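Local coordinates for cutinase-like protein (Cryptococcus sp., PDB 2CZQ), which probably hydrolyses carboxylic ester bonds, as expected of a cutinase-like enzyme with the alpha/beta-hydrolase fold, at residues 10-15 / 61-66; 46-51 / 84-89; 123-128 / 152-157. All coordinates share one frame; numbering follows the deposited sequence.

Contact 1: residues 10-15 / 61-66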
loop_
_atom_site.group_PDB
_atom_site.type_symbol
_atom_site.label_atom_id
_atom_site.label_comp_id
_atom_site.label_asym_id
_atom_site.label_seq_id
_atom_site.Cartn_x
_atom_site.Cartn_y
_atom_site.Cartn_z
ATOM N N VAL A 10 10.463 4.123 7.021
ATOM C CA VAL A 10 9.219 3.839 7.714
ATOM C C VAL A 10 8.284 3.119 6.752
ATOM O O VAL A 10 8.096 3.552 5.608
ATOM C CB VAL A 10 8.537 5.122 8.233
ATOM C CG1 VAL A 10 7.363 4.777 9.133
ATOM C CG2 VAL A 10 9.526 6.001 8.977
ATOM N N LEU A 11 7.719 2.021 7.240
ATOM C CA LEU A 11 6.669 1.290 6.547
ATOM C C LEU A 11 5.358 1.790 7.132
ATOM O O LEU A 11 4.973 1.409 8.238
ATOM C CB LEU A 11 6.843 -0.219 6.752
ATOM C CG LEU A 11 8.241 -0.775 6.440
ATOM C CD1 LEU A 11 8.335 -2.247 6.805
ATOM C CD2 LEU A 11 8.615 -0.566 4.976
ATOM N N ILE A 12 4.717 2.706 6.415
ATOM C CA ILE A 12 3.458 3.281 6.855
ATOM C C ILE A 12 2.363 2.392 6.301
ATOM O O ILE A 12 2.229 2.265 5.082
ATOM C CB ILE A 12 3.294 4.730 6.328
ATOM C CG1 ILE A 12 4.337 5.665 6.956
ATOM C CG2 ILE A 12 1.862 5.238 6.569
ATOM C CD1 ILE A 12 4.366 7.067 6.359
ATOM N N ASN A 13 1.595 1.769 7.189
ATOM C CA ASN A 13 0.540 0.870 6.744
ATOM C C ASN A 13 -0.813 1.293 7.277
ATOM O O ASN A 13 -0.956 1.623 8.461
ATOM C CB ASN A 13 0.857 -0.595 7.085
ATOM C CG ASN A 13 0.654 -0.922 8.554
ATOM O OD1 ASN A 13 -0.354 -1.528 8.929
ATOM N ND2 ASN A 13 1.605 -0.523 9.394
ATOM N N THR A 14 -1.794 1.293 6.378
ATOM C CA THR A 14 -3.154 1.682 6.698
ATOM C C THR A 14 -4.054 0.465 6.531
ATOM O O THR A 14 -4.092 -0.166 5.467
ATOM C CB THR A 14 -3.597 2.841 5.802
ATOM O OG1 THR A 14 -2.629 3.892 5.886
ATOM C CG2 THR A 14 -4.892 3.463 6.315
ATOM N N ARG A 15 -4.777 0.146 7.599
ATOM C CA ARG A 15 -5.483 -1.120 7.720
ATOM C C ARG A 15 -6.879 -1.093 7.109
ATOM O O ARG A 15 -7.394 -0.040 6.716
ATOM C CB ARG A 15 -5.562 -1.519 9.191
ATOM C CG ARG A 15 -6.581 -0.737 9.993
ATOM C CD ARG A 15 -6.332 -0.842 11.470
ATOM N NE ARG A 15 -7.379 -0.249 12.294
ATOM C CZ ARG A 15 -7.467 1.039 12.595
ATOM N NH1 ARG A 15 -6.585 1.909 12.117
ATOM N NH2 ARG A 15 -8.441 1.462 13.387
ATOM N N ALA A 61 -5.040 11.778 6.046
ATOM C CA ALA A 61 -4.365 12.873 6.736
ATOM C C ALA A 61 -3.215 12.369 7.602
ATOM O O ALA A 61 -2.161 13.005 7.665
ATOM C CB ALA A 61 -5.346 13.676 7.568
ATOM N N ASP A 62 -3.409 11.235 8.269
ATOM C CA ASP A 62 -2.386 10.727 9.165
ATOM C C ASP A 62 -1.200 10.116 8.415
ATOM O O ASP A 62 -0.064 10.208 8.880
ATOM C CB ASP A 62 -2.979 9.761 10.183
ATOM C CG ASP A 62 -2.045 9.488 11.320
ATOM O OD1 ASP A 62 -1.598 10.463 11.975
ATOM O OD2 ASP A 62 -1.710 8.321 11.606
ATOM N N ILE A 63 -1.448 9.509 7.253
ATOM C CA ILE A 63 -0.354 9.069 6.384
ATOM C C ILE A 63 0.552 10.258 6.058
ATOM O O ILE A 63 1.776 10.205 6.209
ATOM C CB ILE A 63 -0.903 8.472 5.067
ATOM C CG1 ILE A 63 -1.634 7.152 5.315
ATOM C CG2 ILE A 63 0.226 8.268 4.047
ATOM C CD1 ILE A 63 -2.509 6.736 4.130
ATOM N N ILE A 64 -0.075 11.331 5.588
ATOM C CA ILE A 64 0.658 12.509 5.154
ATOM C C ILE A 64 1.347 13.183 6.339
ATOM O O ILE A 64 2.492 13.623 6.226
ATOM C CB ILE A 64 -0.266 13.460 4.367
ATOM C CG1 ILE A 64 -0.697 12.790 3.053
ATOM C CG2 ILE A 64 0.433 14.790 4.109
ATOM C CD1 ILE A 64 -1.766 13.538 2.280
ATOM N N ARG A 65 0.663 13.223 7.482
ATOM C CA ARG A 65 1.252 13.742 8.715
ATOM C C ARG A 65 2.553 13.010 9.053
ATOM O O ARG A 65 3.569 13.647 9.355
ATOM C CB ARG A 65 0.257 13.649 9.875
ATOM C CG ARG A 65 0.834 13.983 11.250
ATOM C CD ARG A 65 0.181 13.208 12.388
ATOM N NE ARG A 65 1.089 12.252 13.021
ATOM C CZ ARG A 65 1.394 11.046 12.544
ATOM N NH1 ARG A 65 0.881 10.618 11.402
ATOM N NH2 ARG A 65 2.231 10.266 13.214
ATOM N N ARG A 66 2.527 11.679 9.003
ATOM C CA ARG A 66 3.718 10.896 9.320
ATOM C C ARG A 66 4.843 11.158 8.323
ATOM O O ARG A 66 6.005 11.282 8.718
ATOM C CB ARG A 66 3.407 9.395 9.411
ATOM C CG ARG A 66 4.598 8.536 9.818
ATOM C CD ARG A 66 5.093 8.849 11.215
ATOM N NE ARG A 66 6.280 8.110 11.632
ATOM C CZ ARG A 66 7.535 8.449 11.341
ATOM N NH1 ARG A 66 7.796 9.502 10.575
ATOM N NH2 ARG A 66 8.539 7.727 11.822
#
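In the helix-on-sheet layer of this alpha/beta-hydrolase fold, Val10, Ile12 and Thr14 of strand 9-14 meet Ile63 and Arg66 of helix 57-73. The two segments run almost exactly antiparallel, at 172°, with their axes 9.6 Å apart. Every second residue of the strand points its side chain at the helix. Ile12 holds the middle: its CD1 lies 3.8 Å from Arg66 CG, while its CG2 faces Ile63 CG1 at 4.2 Å. A beta-branched isoleucine suits this place, because its two branches serve two neighbours one helical turn apart. With CG1 beside the backbone N (chi1 -66°) and CG2 anti to that N, the branches diverge toward Arg66 and Ile63.

Helix 57-73 belongs to a beta-alpha-beta crossover from strand 41-45 to strand 78-84, and it passes over strand 9-14, which lies between those two in the parallel sheet. Nearer the strand's C-terminal end, Thr14 crosses Ile63 at about a right angle, with OG1 3.3 Å from Ile63 CD1. This hydroxyl can sit in an apolar setting because it is hydrogen-bonded to Thr46 OG1. At the other end, Val10 and Arg66 reach for each other tip to tip. Arg66 bends at chi2 (64°), and the valine methyls come over one face of its guanidinium, Val10 CG2 standing 3.5 Å from Arg66 NH2. Arginine suits the place: its aliphatic CB and CG lie on Ile12 while the guanidinium reaches outward, where NH2 is hydrogen-bonded to a citrate, probably from the crystallisation liquor.

Contact 2: residues 46-51 / 84-89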
loop_
_atom_site.group_PDB
_atom_site.type_symbol
_atom_site.label_atom_id
_atom_site.label_comp_id
_atom_site.label_asym_id
_atom_site.label_seq_id
_atom_site.Cartn_x
_atom_site.Cartn_y
_atom_site.Cartn_z
ATOM N N THR A 46 -1.202 3.711 10.590
ATOM C CA THR A 46 -2.033 4.893 10.425
ATOM C C THR A 46 -3.171 4.909 11.436
ATOM O O THR A 46 -3.861 3.902 11.630
ATOM C CB THR A 46 -2.585 4.883 9.015
ATOM O OG1 THR A 46 -1.474 4.929 8.114
ATOM C CG2 THR A 46 -3.419 6.134 8.718
ATOM N N VAL A 47 -3.363 6.056 12.079
ATOM C CA VAL A 47 -4.401 6.200 13.086
ATOM C C VAL A 47 -5.660 6.778 12.454
ATOM O O VAL A 47 -5.660 7.906 11.959
ATOM C CB VAL A 47 -3.941 7.082 14.263
ATOM C CG1 VAL A 47 -5.060 7.232 15.281
ATOM C CG2 VAL A 47 -2.704 6.487 14.919
ATOM N N TYR A 48 -6.716 5.975 12.458
ATOM C CA TYR A 48 -8.044 6.393 12.023
ATOM C C TYR A 48 -9.029 5.330 12.461
ATOM O O TYR A 48 -8.632 4.299 13.004
ATOM C CB TYR A 48 -8.105 6.682 10.512
ATOM C CG TYR A 48 -8.237 5.501 9.570
ATOM C CD1 TYR A 48 -7.346 4.426 9.596
ATOM C CD2 TYR A 48 -9.237 5.502 8.595
ATOM C CE1 TYR A 48 -7.484 3.362 8.697
ATOM C CE2 TYR A 48 -9.378 4.456 7.697
ATOM C CZ TYR A 48 -8.504 3.397 7.749
ATOM O OH TYR A 48 -8.662 2.378 6.842
ATOM N N THR A 49 -10.315 5.584 12.257
ATOM C CA THR A 49 -11.337 4.679 12.774
ATOM C C THR A 49 -11.459 3.388 11.977
ATOM O O THR A 49 -11.892 2.377 12.524
ATOM C CB THR A 49 -12.717 5.351 12.814
ATOM O OG1 THR A 49 -13.005 5.907 11.527
ATOM C CG2 THR A 49 -12.751 6.531 13.791
ATOM N N ALA A 50 -11.114 3.423 10.689
ATOM C CA ALA A 50 -11.329 2.280 9.798
ATOM C C ALA A 50 -12.766 1.763 9.949
ATOM O O ALA A 50 -13.003 0.567 10.111
ATOM C CB ALA A 50 -10.292 1.173 10.064
ATOM N N ASP A 51 -13.722 2.689 9.920
ATOM C CA ASP A 51 -15.121 2.340 10.138
ATOM C C ASP A 51 -15.797 1.968 8.820
ATOM O O ASP A 51 -15.266 2.237 7.736
ATOM C CB ASP A 51 -15.876 3.460 10.871
ATOM C CG ASP A 51 -15.991 4.725 10.054
ATOM O OD1 ASP A 51 -16.748 4.727 9.059
ATOM O OD2 ASP A 51 -15.366 5.767 10.342
ATOM N N TYR A 84 -4.401 -1.710 2.800
ATOM C CA TYR A 84 -5.288 -2.845 2.566
ATOM C C TYR A 84 -6.736 -2.383 2.631
ATOM O O TYR A 84 -7.161 -1.796 3.627
ATOM C CB TYR A 84 -5.042 -3.916 3.632
ATOM C CG TYR A 84 -6.058 -5.041 3.663
ATOM C CD1 TYR A 84 -6.462 -5.701 2.494
ATOM C CD2 TYR A 84 -6.630 -5.437 4.870
ATOM C CE1 TYR A 84 -7.398 -6.736 2.533
ATOM C CE2 TYR A 84 -7.564 -6.457 4.922
ATOM C CZ TYR A 84 -7.948 -7.103 3.756
ATOM O OH TYR A 84 -8.874 -8.119 3.831
ATOM N N SER A 85 -7.494 -2.669 1.570
ATOM C CA SER A 85 -8.940 -2.441 1.556
ATOM C C SER A 85 -9.224 -0.949 1.786
ATOM O O SER A 85 -8.714 -0.126 1.024
ATOM C CB SER A 85 -9.647 -3.380 2.537
ATOM O OG SER A 85 -11.022 -3.442 2.240
ATOM N N GLN A 86 -9.986 -0.572 2.812
ATOM C CA GLN A 86 -10.190 0.850 3.079
ATOM C C GLN A 86 -8.852 1.599 3.151
ATOM O O GLN A 86 -8.738 2.740 2.695
ATOM C CB GLN A 86 -10.986 1.071 4.364
ATOM C CG GLN A 86 -11.221 2.554 4.620
ATOM C CD GLN A 86 -12.220 2.898 5.709
ATOM O OE1 GLN A 86 -12.498 4.075 5.898
ATOM N NE2 GLN A 86 -12.741 1.907 6.430
ATOM N N GLY A 87 -7.844 0.958 3.734
ATOM C CA GLY A 87 -6.524 1.556 3.851
ATOM C C GLY A 87 -5.825 1.770 2.523
ATOM O O GLY A 87 -5.022 2.693 2.385
ATOM N N ALA A 88 -6.116 0.914 1.545
ATOM C CA ALA A 88 -5.617 1.124 0.190
ATOM C C ALA A 88 -6.235 2.386 -0.412
ATOM O O ALA A 88 -5.524 3.200 -0.997
ATOM C CB ALA A 88 -5.878 -0.095 -0.690
ATOM N N ALA A 89 -7.548 2.552 -0.261
ATOM C CA ALA A 89 -8.221 3.755 -0.738
ATOM C C ALA A 89 -7.647 5.000 -0.060
ATOM O O ALA A 89 -7.357 6.000 -0.717
ATOM C CB ALA A 89 -9.722 3.654 -0.515
HETATM O O HOH W 1 -12.814 5.046 8.425
#
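Gln86 reaches out from the start of helix 86-98 and donates from NE2 to the backbone carbonyl of Asp51, with NE2 2.9 Å from Asp51 O. The N-H...O angle is 148°, and the donor is tilted from the carbonyl plane, so the bond is sound but bent. The other amide atom, Gln86 OE1, is placed to accept from a water 2.7 Å away, which itself accepts from Asp51 N at 2.9 Å. One side chain thus reaches Asp51 twice, directly and, if the water gives it a proton, through water, which a glutamine can do because it carries a donor and an acceptor side by side.

Tyr48 packs across this arm. Its ring stands nearly perpendicular to the amide, the planes 86° apart, and Gln86 OE1 approaches the ring edge at CE2, 3.6 Å away. The phenol oxygen rests against the aliphatic part, with Tyr48 OH 3.4 Å from Gln86 CG, and comes close to the backbone of Gly87. That hydroxyl is hydrogen-bonded to Arg15 O, which holds the far end of the ring in place.

A second shell fixes these groups. Thr49 OG1 donates to Asp51 OD2 at 2.6 Å and braces the loop, while Gln86 NE2 has a further partner in Thr17 OG1. Gln86 directly follows Ser85, whose OG is hydrogen-bonded to His180 NE2 and whose strained backbone has a positive phi of 60°. In cutinases the N-H of the residue after the nucleophile contributes to the oxyanion hole, and Gln86 probably does so here; the sharp strand-to-helix turn, with Gly87 next, has the form of the GxSxG nucleophile elbow.

Contact 3: residues 123-128 / 152-157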
loop_
_atom_site.group_PDB
_atom_site.type_symbol
_atom_site.label_atom_id
_atom_site.label_comp_id
_atom_site.label_asym_id
_atom_site.label_seq_id
_atom_site.Cartn_x
_atom_site.Cartn_y
_atom_site.Cartn_z
ATOM N N LEU A 123 -3.881 -0.267 -15.390
ATOM C CA LEU A 123 -2.639 0.300 -14.867
ATOM C C LEU A 123 -1.577 -0.780 -14.749
ATOM O O LEU A 123 -1.858 -1.883 -14.277
ATOM C CB LEU A 123 -2.859 0.971 -13.517
ATOM C CG LEU A 123 -3.794 2.179 -13.476
ATOM C CD1 LEU A 123 -3.753 2.806 -12.095
ATOM C CD2 LEU A 123 -3.444 3.209 -14.548
ATOM N N THR A 124 -0.352 -0.470 -15.167
ATOM C CA THR A 124 0.692 -1.493 -15.185
ATOM C C THR A 124 1.317 -1.776 -13.819
ATOM O O THR A 124 2.159 -2.663 -13.709
ATOM C CB THR A 124 1.773 -1.185 -16.219
ATOM O OG1 THR A 124 2.249 0.148 -16.021
ATOM C CG2 THR A 124 1.182 -1.198 -17.631
ATOM N N CYS A 125 0.889 -1.048 -12.786
ATOM C CA CYS A 125 1.179 -1.424 -11.404
ATOM C C CYS A 125 0.322 -2.605 -10.946
ATOM O O CYS A 125 0.586 -3.171 -9.885
ATOM C CB CYS A 125 0.961 -0.240 -10.451
ATOM S SG CYS A 125 -0.650 0.583 -10.595
ATOM N N ASN A 126 -0.705 -2.965 -11.720
ATOM C CA ASN A 126 -1.671 -3.965 -11.279
ATOM C C ASN A 126 -1.147 -5.375 -11.508
ATOM O O ASN A 126 -0.872 -5.762 -12.648
ATOM C CB ASN A 126 -2.985 -3.862 -12.065
ATOM C CG ASN A 126 -3.757 -2.557 -11.863
ATOM O OD1 ASN A 126 -3.344 -1.749 -11.026
ATOM N ND2 ASN A 126 -4.831 -2.337 -12.598
ATOM N N VAL A 127 -1.051 -6.148 -10.433
ATOM C CA VAL A 127 -0.724 -7.568 -10.527
ATOM C C VAL A 127 -1.690 -8.388 -9.680
ATOM O O VAL A 127 -2.393 -7.852 -8.809
ATOM C CB VAL A 127 0.734 -7.879 -10.104
ATOM C CG1 VAL A 127 1.737 -7.152 -10.987
ATOM C CG2 VAL A 127 0.961 -7.568 -8.635
ATOM N N ASP A 128 -1.719 -9.692 -9.936
ATOM C CA ASP A 128 -2.506 -10.612 -9.128
ATOM C C ASP A 128 -1.636 -11.205 -8.012
ATOM O O ASP A 128 -0.493 -10.791 -7.822
ATOM C CB ASP A 128 -3.171 -11.683 -10.003
ATOM C CG ASP A 128 -2.182 -12.526 -10.775
ATOM O OD1 ASP A 128 -1.100 -12.854 -10.227
ATOM O OD2 ASP A 128 -2.437 -12.922 -11.936
ATOM N N GLY A 152 1.564 9.518 -12.402
ATOM C CA GLY A 152 2.927 9.804 -11.977
ATOM C C GLY A 152 3.432 8.972 -10.807
ATOM O O GLY A 152 4.616 9.046 -10.470
ATOM N N TRP A 153 2.540 8.187 -10.198
ATOM C CA TRP A 153 2.878 7.271 -9.108
ATOM C C TRP A 153 2.968 5.813 -9.558
ATOM O O TRP A 153 3.504 4.969 -8.833
ATOM C CB TRP A 153 1.825 7.364 -8.007
ATOM C CG TRP A 153 1.940 8.558 -7.123
ATOM C CD1 TRP A 153 1.341 9.771 -7.291
ATOM C CD2 TRP A 153 2.696 8.650 -5.918
ATOM N NE1 TRP A 153 1.674 10.615 -6.258
ATOM C CE2 TRP A 153 2.505 9.946 -5.397
ATOM C CE3 TRP A 153 3.517 7.759 -5.215
ATOM C CZ2 TRP A 153 3.108 10.374 -4.209
ATOM C CZ3 TRP A 153 4.114 8.183 -4.038
ATOM C CH2 TRP A 153 3.904 9.478 -3.546
ATOM N N VAL A 154 2.428 5.505 -10.735
ATOM C CA VAL A 154 2.269 4.118 -11.164
ATOM C C VAL A 154 3.592 3.343 -11.192
ATOM O O VAL A 154 3.634 2.179 -10.792
ATOM C CB VAL A 154 1.526 4.042 -12.518
ATOM C CG1 VAL A 154 1.576 2.637 -13.101
ATOM C CG2 VAL A 154 0.078 4.493 -12.349
ATOM N N SER A 155 4.667 3.988 -11.640
ATOM C CA SER A 155 5.946 3.300 -11.809
ATOM C C SER A 155 6.580 2.813 -10.505
ATOM O O SER A 155 7.462 1.956 -10.538
ATOM C CB SER A 155 6.934 4.168 -12.585
ATOM O OG SER A 155 7.382 5.250 -11.796
ATOM N N LYS A 156 6.138 3.345 -9.368
ATOM C CA LYS A 156 6.642 2.868 -8.082
ATOM C C LYS A 156 5.523 2.323 -7.190
ATOM O O LYS A 156 5.653 2.272 -5.971
ATOM C CB LYS A 156 7.492 3.930 -7.376
ATOM C CG LYS A 156 6.752 5.195 -7.018
ATOM C CD LYS A 156 7.723 6.214 -6.447
ATOM C CE LYS A 156 7.043 7.553 -6.247
ATOM N NZ LYS A 156 7.946 8.546 -5.590
ATOM N N THR A 157 4.438 1.885 -7.824
ATOM C CA THR A 157 3.317 1.260 -7.142
ATOM C C THR A 157 3.188 -0.192 -7.580
ATOM O O THR A 157 3.466 -0.542 -8.733
ATOM C CB THR A 157 2.021 2.032 -7.468
ATOM O OG1 THR A 157 2.128 3.372 -6.971
ATOM C CG2 THR A 157 0.807 1.448 -6.744
#
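Cys125 SG stands between its own backbone N and carbonyl carbon (chi1 52°), and Val154 CG1 lies anti to the backbone N (chi1 170°); these settings turn SG of Cys125 and CG1 of Val154 toward each other, 3.9 Å apart. Val154 packs against the type I turn of Leu123 to Asn126. The same CG1 also lies 3.9 Å from Thr124 OG1, and the other methyl, CG2, meets Leu123 CD1 at 4.2 Å, the two side chains crossing at about a right angle. A compact branched residue thus serves three consecutive residues of the turn.

The small Cys125 lets the backbones draw near: its CB sits only 3.1 Å from Thr157 O and 3.9 Å from Thr157 CB. Thr157 OG1 is turned back to its own segment, donating to Trp153 O at 2.8 Å; Lys156 N reaches that oxygen from the opposite face of its carbonyl plane, so two donors grip it.

The contact lies where strand 157-160 begins beside the short edge strand 126-127. Backbone bonds join Cys125 and Val127 to Asp159, Thr157 leans on Val111 of strand 108-114, and Trp153 reaches Leu95 and Leu98 of helix 86-98.

Contacts 1 and 2 adjoin, their centres about 10 Å apart, and their segments alternate along the chain: 10-15, 46-51, 61-66, 84-89. They touch directly, for Thr14 CG2 packs on Gly87 CA at 3.5 Å, so the layer of helix 57-73 on strand 9-14 leads into the probable nucleophile elbow. Contact 3 follows later in sequence, on the other side of the chain's centre, about 19 Å from contact 1 and 20 Å from contact 2, centre to centre. Contacts 1 and 3 nevertheless reach the same six-stranded parallel sheet: strand 9-14 lies next to one outer strand, while 126-127 is the other. Together they sample the sheet from near one margin to the opposite edge, with the putative catalytic turn after strand 78-84 in between.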